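Local coordinates for protein acetyltransferase-like, GNAT family (Bacteroides thetaiotaomicron, PDB 3EY5) that probably acts as a GNAT-family N-acetyltransferase, moving an acetyl group from acetyl-CoA to an amine, at residues A[51-56]-A[65-70]. Sequence-based numbering, arbitrary orientation.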
loop_
_atom_site.group_PDB
_atom_site.type_symbol
_atom_site.label_atom_id
_atom_site.label_comp_id
_atom_site.label_asym_id
_atom_site.label_seq_id
_atom_site.Cartn_x
_atom_site.Cartn_y
_atom_site.Cartn_z
ATOM N N HIS A 51 -9.052 4.431 -2.093
ATOM C CA HIS A 51 -9.684 3.278 -2.700
ATOM C C HIS A 51 -9.292 2.001 -1.975
ATOM O O HIS A 51 -8.104 1.644 -1.897
ATOM C CB HIS A 51 -9.292 3.160 -4.171
ATOM C CG HIS A 51 -9.654 4.356 -4.995
ATOM N ND1 HIS A 51 -10.872 4.482 -5.626
ATOM C CD2 HIS A 51 -8.962 5.484 -5.284
ATOM C CE1 HIS A 51 -10.916 5.632 -6.279
ATOM N NE2 HIS A 51 -9.773 6.262 -6.079
ATOM N N ASN A 52 -10.307 1.324 -1.450
ATOM C CA ASN A 52 -10.133 0.035 -0.795
ATOM C C ASN A 52 -10.577 -1.081 -1.745
ATOM O O ASN A 52 -11.710 -1.071 -2.223
ATOM C CB ASN A 52 -10.972 0.023 0.496
ATOM C CG ASN A 52 -10.500 -1.008 1.499
ATOM O OD1 ASN A 52 -9.887 -2.034 1.132
ATOM N ND2 ASN A 52 -10.766 -0.737 2.798
ATOM N N ASN A 53 -9.682 -2.019 -2.048
ATOM C CA ASN A 53 -9.981 -3.040 -3.037
ATOM C C ASN A 53 -9.682 -4.438 -2.574
ATOM O O ASN A 53 -8.643 -4.682 -1.953
ATOM C CB ASN A 53 -9.204 -2.820 -4.347
ATOM C CG ASN A 53 -9.296 -1.404 -4.858
ATOM O OD1 ASN A 53 -10.045 -1.120 -5.800
ATOM N ND2 ASN A 53 -8.489 -0.497 -4.265
ATOM N N ILE A 54 -10.587 -5.362 -2.910
ATOM C CA ILE A 54 -10.357 -6.784 -2.667
ATOM C C ILE A 54 -9.724 -7.353 -3.936
ATOM O O ILE A 54 -9.996 -6.903 -5.074
ATOM C CB ILE A 54 -11.645 -7.539 -2.177
ATOM C CG1 ILE A 54 -11.366 -9.025 -2.004
ATOM C CG2 ILE A 54 -12.785 -7.361 -3.159
ATOM C CD1 ILE A 54 -12.448 -9.766 -1.233
ATOM N N ILE A 55 -8.826 -8.293 -3.739
ATOM C CA ILE A 55 -8.141 -8.898 -4.846
ATOM C C ILE A 55 -8.739 -10.302 -5.023
ATOM O O ILE A 55 -8.819 -11.073 -4.062
ATOM C CB ILE A 55 -6.626 -8.973 -4.593
ATOM C CG1 ILE A 55 -6.028 -7.561 -4.361
ATOM C CG2 ILE A 55 -5.949 -9.637 -5.742
ATOM C CD1 ILE A 55 -4.686 -7.636 -3.778
ATOM N N PHE A 56 -9.176 -10.610 -6.238
ATOM C CA PHE A 56 -9.719 -11.920 -6.534
ATOM C C PHE A 56 -8.822 -12.748 -7.414
ATOM O O PHE A 56 -8.124 -12.222 -8.268
ATOM C CB PHE A 56 -11.058 -11.782 -7.237
ATOM C CG PHE A 56 -12.156 -11.301 -6.354
ATOM C CD1 PHE A 56 -12.394 -9.942 -6.200
ATOM C CD2 PHE A 56 -12.972 -12.207 -5.694
ATOM C CE1 PHE A 56 -13.430 -9.502 -5.378
ATOM C CE2 PHE A 56 -14.009 -11.769 -4.879
ATOM C CZ PHE A 56 -14.233 -10.414 -4.720
ATOM N N ILE A 65 -5.891 -4.473 -1.330
ATOM C CA ILE A 65 -4.922 -3.436 -1.528
ATOM C C ILE A 65 -5.681 -2.154 -1.374
ATOM O O ILE A 65 -6.831 -2.026 -1.818
ATOM C CB ILE A 65 -4.257 -3.522 -2.957
ATOM C CG1 ILE A 65 -3.335 -2.318 -3.235
ATOM C CG2 ILE A 65 -5.319 -3.599 -4.066
ATOM C CD1 ILE A 65 -2.098 -2.697 -4.050
ATOM N N THR A 66 -5.050 -1.198 -0.730
ATOM C CA THR A 66 -5.650 0.107 -0.566
ATOM C C THR A 66 -4.670 1.067 -1.204
ATOM O O THR A 66 -3.444 0.863 -1.128
ATOM C CB THR A 66 -5.809 0.471 0.964
ATOM O OG1 THR A 66 -4.523 0.477 1.604
ATOM C CG2 THR A 66 -6.611 -0.539 1.630
ATOM N N TYR A 67 -5.201 2.069 -1.882
ATOM C CA TYR A 67 -4.362 3.047 -2.501
ATOM C C TYR A 67 -5.063 4.394 -2.595
ATOM O O TYR A 67 -6.300 4.512 -2.536
ATOM C CB TYR A 67 -3.870 2.551 -3.883
ATOM C CG TYR A 67 -4.949 2.506 -4.927
ATOM C CD1 TYR A 67 -5.311 3.653 -5.617
ATOM C CD2 TYR A 67 -5.637 1.312 -5.210
ATOM C CE1 TYR A 67 -6.309 3.636 -6.564
ATOM C CE2 TYR A 67 -6.665 1.281 -6.184
ATOM C CZ TYR A 67 -6.993 2.455 -6.834
ATOM O OH TYR A 67 -7.969 2.474 -7.781
ATOM N N TRP A 68 -4.242 5.419 -2.748
ATOM C CA TRP A 68 -4.715 6.756 -2.978
ATOM C C TRP A 68 -4.404 7.175 -4.407
ATOM O O TRP A 68 -3.327 6.893 -4.961
ATOM C CB TRP A 68 -4.027 7.729 -2.047
ATOM C CG TRP A 68 -4.275 7.469 -0.621
ATOM C CD1 TRP A 68 -3.745 6.442 0.127
ATOM C CD2 TRP A 68 -5.102 8.234 0.262
ATOM N NE1 TRP A 68 -4.193 6.514 1.404
ATOM C CE2 TRP A 68 -5.031 7.608 1.527
ATOM C CE3 TRP A 68 -5.919 9.378 0.102
ATOM C CZ2 TRP A 68 -5.707 8.101 2.647
ATOM C CZ3 TRP A 68 -6.613 9.871 1.220
ATOM C CH2 TRP A 68 -6.501 9.233 2.473
ATOM N N ASP A 69 -5.359 7.912 -4.951
ATOM C CA ASP A 69 -5.286 8.515 -6.262
ATOM C C ASP A 69 -4.854 9.988 -6.073
ATOM O O ASP A 69 -5.580 10.762 -5.459
ATOM C CB ASP A 69 -6.680 8.382 -6.870
ATOM C CG ASP A 69 -6.870 9.198 -8.152
ATOM O OD1 ASP A 69 -5.863 9.571 -8.833
ATOM O OD2 ASP A 69 -8.062 9.456 -8.490
ATOM N N PHE A 70 -3.675 10.357 -6.581
ATOM C CA PHE A 70 -3.149 11.735 -6.509
ATOM C C PHE A 70 -2.924 12.367 -7.887
ATOM O O PHE A 70 -2.002 13.168 -8.071
ATOM C CB PHE A 70 -1.818 11.808 -5.742
ATOM C CG PHE A 70 -1.935 11.563 -4.268
ATOM C CD1 PHE A 70 -1.467 10.384 -3.710
ATOM C CD2 PHE A 70 -2.499 12.517 -3.423
ATOM C CE1 PHE A 70 -1.556 10.162 -2.334
ATOM C CE2 PHE A 70 -2.602 12.287 -2.051
ATOM C CZ PHE A 70 -2.129 11.099 -1.515
HETATM O O HOH W 1 -10.208 1.124 -7.476
#
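His51 and Tyr67 face each other in an antiparallel hydrogen-bonded pair, and the phenol ring leans over toward the histidine's strand. Tyr67 CG sits between its own backbone N and carbonyl carbon (chi1 71°). His51 CB lies over one ring face in a CH-pi contact, 3.8 Å from the Tyr67 centroid. The two rings are nearly parallel, at 22°, but offset until little of one lies over the other; His51 CD2 approaches Tyr67 CE1 at 3.5 Å, while Asp69 CB reaches the imidazole edge. On the same face of the sheet, the Asn53 amide runs nearly parallel to the phenol ring but is stepped off its plane, to the side where His51 CB lies, with ND2 coming in obliquely 3.2 Å from Tyr67 CE2. ND2 adds a weak hydrogen bond to Ile65 O, the oxygen that takes the main backbone hydrogen bond from Asn53 N at 2.9 Å. A water bridges Asn53 OD1 (2.8 Å) and Tyr67 OH (2.6 Å), tying amide and phenol together. Further along, Ile65 CG2 packs on Ile55 CG1 at 4.0 Å. On the opposite face of the sheet Thr66 CG2 meets Asn52 OD1, a buried oxygen without a polar partner, whereas Asn52 ND2 is hydrogen-bonded to Thr44 OG1 and Thr66 OG1 to His78 N. Strands 6-9 and 74-81 flank this pair, a beta hairpin within the antiparallel N-terminal half of the mixed sheet characteristic of the GNAT fold.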